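Local coordinates for protein naphthalene dioxygenase small subunit (PDB 2B1X) that forms the small (beta) subunit of naphthalene 1,2-dioxygenase, a Rieske non-heme iron oxygenase that dihydroxylates naphthalene, at residues T11-E14 / I15-L19. Sequence-based numbering, arbitrary orientation.
Sequences TVRE and ITEWL
Arg13 sends CG anti to its backbone N (chi1 -158°) and bends further out at chi3, while Glu17 sends CG anti to its carbonyl carbon; these torsions help bring the two side chains together one turn apart on helix 10-27. This is an i to i+4 salt bridge on the N-terminal helix of an NTF2-like fold. Glu17 OE2 lies at the guanidinium edge, 3.2 Å from Arg13 NH2, and also takes a weak bond from NE. Both N-H groups thus meet one oxygen. The guanidinium and carboxylate planes are almost perpendicular, 87° apart. Arg13 also packs on Val12 of a second subunit, which places this face of the helix at the contact between subunits.

The inner face of the helix lies on the curved sheet. Thr11 CG2 meets Ile15 CD1 at 3.7 Å, and the two side chains run alongside each other in the same direction. Ile15 continues onto Phe113, Val115 and Leu142, while Trp18 touches Leu142 and Met151.

Thr16 OG1 donates to Val12 O at 2.7 Å. Val12 O thus accepts twice: Thr16 N, at 2.8 Å, and Thr16 OG1 reach it from opposite faces of the carbonyl plane, with OG1 37° out of that plane.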
ATOM      1  N   THR B  11     -20.386   6.410 -36.504  1.00 42.40           N
ATOM      2  CA  THR B  11     -18.942   6.541 -36.383  1.00 40.20           C
ATOM      3  C   THR B  11     -18.452   6.409 -34.930  1.00 38.58           C
ATOM      4  O   THR B  11     -17.447   5.743 -34.678  1.00 37.67           O
ATOM      5  CB  THR B  11     -18.490   7.860 -37.009  1.00 40.43           C
ATOM      6  OG1 THR B  11     -18.880   7.883 -38.388  1.00 40.00           O
ATOM      7  CG2 THR B  11     -16.970   7.933 -37.078  1.00 40.48           C
ATOM      8  N   VAL B  12     -19.166   7.037 -33.992  1.00 36.41           N
ATOM      9  CA  VAL B  12     -18.854   6.924 -32.570  1.00 35.11           C
ATOM     10  C   VAL B  12     -18.835   5.451 -32.138  1.00 33.86           C
ATOM     11  O   VAL B  12     -17.910   5.004 -31.443  1.00 33.23           O
ATOM     12  CB  VAL B  12     -19.860   7.721 -31.697  1.00 35.20           C
ATOM     13  CG1 VAL B  12     -19.687   7.403 -30.204  1.00 35.22           C
ATOM     14  CG2 VAL B  12     -19.704   9.221 -31.939  1.00 35.54           C
ATOM     15  N   ARG B  13     -19.864   4.718 -32.557  1.00 32.03           N
ATOM     16  CA  ARG B  13     -19.991   3.302 -32.263  1.00 30.95           C
ATOM     17  C   ARG B  13     -18.785   2.525 -32.786  1.00 30.02           C
ATOM     18  O   ARG B  13     -18.137   1.786 -32.044  1.00 29.72           O
ATOM     19  CB  ARG B  13     -21.286   2.737 -32.857  1.00 30.75           C
ATOM     20  CG  ARG B  13     -21.738   1.464 -32.163  1.00 31.92           C
ATOM     21  CD  ARG B  13     -22.685   0.608 -32.961  1.00 32.61           C
ATOM     22  NE  ARG B  13     -22.385  -0.813 -32.830  1.00 32.19           N
ATOM     23  CZ  ARG B  13     -23.233  -1.793 -33.141  1.00 32.91           C
ATOM     24  NH1 ARG B  13     -24.445  -1.512 -33.597  1.00 31.31           N
ATOM     25  NH2 ARG B  13     -22.870  -3.063 -33.005  1.00 32.85           N
ATOM     26  N   GLU B  14     -18.489   2.714 -34.061  1.00 28.99           N
ATOM     27  CA  GLU B  14     -17.388   2.033 -34.705  1.00 28.87           C
ATOM     28  C   GLU B  14     -16.061   2.323 -34.010  1.00 27.35           C
ATOM     29  O   GLU B  14     -15.280   1.403 -33.753  1.00 26.68           O
ATOM     30  CB  GLU B  14     -17.321   2.409 -36.189  1.00 29.43           C
ATOM     31  CG  GLU B  14     -18.461   1.842 -37.022  1.00 33.27           C
ATOM     32  CD  GLU B  14     -18.334   2.168 -38.507  1.00 39.04           C
ATOM     33  OE1 GLU B  14     -17.338   2.838 -38.907  1.00 40.68           O
ATOM     34  OE2 GLU B  14     -19.238   1.746 -39.284  1.00 42.08           O
ATOM     35  N   ILE B  15     -15.816   3.599 -33.712  1.00 25.69           N
ATOM     36  CA  ILE B  15     -14.570   4.011 -33.078  1.00 24.83           C
ATOM     37  C   ILE B  15     -14.482   3.427 -31.670  1.00 23.90           C
ATOM     38  O   ILE B  15     -13.452   2.878 -31.278  1.00 23.81           O
ATOM     39  CB  ILE B  15     -14.401   5.548 -33.110  1.00 24.89           C
ATOM     40  CG1 ILE B  15     -13.992   5.977 -34.534  1.00 24.46           C
ATOM     41  CG2 ILE B  15     -13.374   6.006 -32.095  1.00 23.56           C
ATOM     42  CD1 ILE B  15     -14.027   7.476 -34.808  1.00 22.37           C
ATOM     43  N   THR B  16     -15.588   3.493 -30.949  1.00 22.96           N
ATOM     44  CA  THR B  16     -15.643   2.943 -29.600  1.00 22.92           C
ATOM     45  C   THR B  16     -15.357   1.439 -29.648  1.00 22.72           C
ATOM     46  O   THR B  16     -14.501   0.961 -28.915  1.00 22.38           O
ATOM     47  CB  THR B  16     -16.973   3.298 -28.929  1.00 22.95           C
ATOM     48  OG1 THR B  16     -17.080   4.730 -28.866  1.00 22.38           O
ATOM     49  CG2 THR B  16     -16.984   2.859 -27.451  1.00 21.99           C
ATOM     50  N   GLU B  17     -16.007   0.727 -30.575  1.00 22.23           N
ATOM     51  CA  GLU B  17     -15.785  -0.704 -30.735  1.00 22.15           C
ATOM     52  C   GLU B  17     -14.339  -0.982 -31.126  1.00 21.13           C
ATOM     53  O   GLU B  17     -13.752  -1.958 -30.672  1.00 21.02           O
ATOM     54  CB  GLU B  17     -16.796  -1.335 -31.707  1.00 23.05           C
ATOM     55  CG  GLU B  17     -18.185  -1.449 -31.047  1.00 27.13           C
ATOM     56  CD  GLU B  17     -19.245  -2.190 -31.862  1.00 32.36           C
ATOM     57  OE1 GLU B  17     -19.127  -2.296 -33.116  1.00 32.68           O
ATOM     58  OE2 GLU B  17     -20.237  -2.651 -31.229  1.00 34.63           O
ATOM     59  N   TRP B  18     -13.760  -0.113 -31.953  1.00 19.74           N
ATOM     60  CA  TRP B  18     -12.367  -0.271 -32.363  1.00 18.90           C
ATOM     61  C   TRP B  18     -11.450  -0.156 -31.126  1.00 17.81           C
ATOM     62  O   TRP B  18     -10.534  -0.960 -30.935  1.00 17.82           O
ATOM     63  CB  TRP B  18     -12.021   0.760 -33.439  1.00 18.37           C
ATOM     64  CG  TRP B  18     -10.676   0.562 -34.087  1.00 20.37           C
ATOM     65  CD1 TRP B  18     -10.421  -0.054 -35.296  1.00 20.21           C
ATOM     66  CD2 TRP B  18      -9.409   0.996 -33.581  1.00 18.91           C
ATOM     67  NE1 TRP B  18      -9.072  -0.025 -35.556  1.00 19.93           N
ATOM     68  CE2 TRP B  18      -8.429   0.611 -34.521  1.00 20.51           C
ATOM     69  CE3 TRP B  18      -8.999   1.679 -32.422  1.00 20.21           C
ATOM     70  CZ2 TRP B  18      -7.061   0.887 -34.340  1.00 20.62           C
ATOM     71  CZ3 TRP B  18      -7.643   1.941 -32.232  1.00 21.17           C
ATOM     72  CH2 TRP B  18      -6.690   1.545 -33.194  1.00 20.34           C
ATOM     73  N   LEU B  19     -11.721   0.812 -30.263  1.00 17.28           N
ATOM     74  CA  LEU B  19     -10.899   0.991 -29.067  1.00 16.91           C
ATOM     75  C   LEU B  19     -10.975  -0.212 -28.140  1.00 16.62           C
ATOM     76  O   LEU B  19      -9.972  -0.614 -27.527  1.00 16.86           O
ATOM     77  CB  LEU B  19     -11.322   2.253 -28.301  1.00 17.18           C
ATOM     78  CG  LEU B  19     -10.956   3.611 -28.874  1.00 17.66           C
ATOM     79  CD1 LEU B  19     -11.532   4.695 -28.019  1.00 18.15           C
ATOM     80  CD2 LEU B  19      -9.434   3.742 -28.932  1.00 18.04           C
TER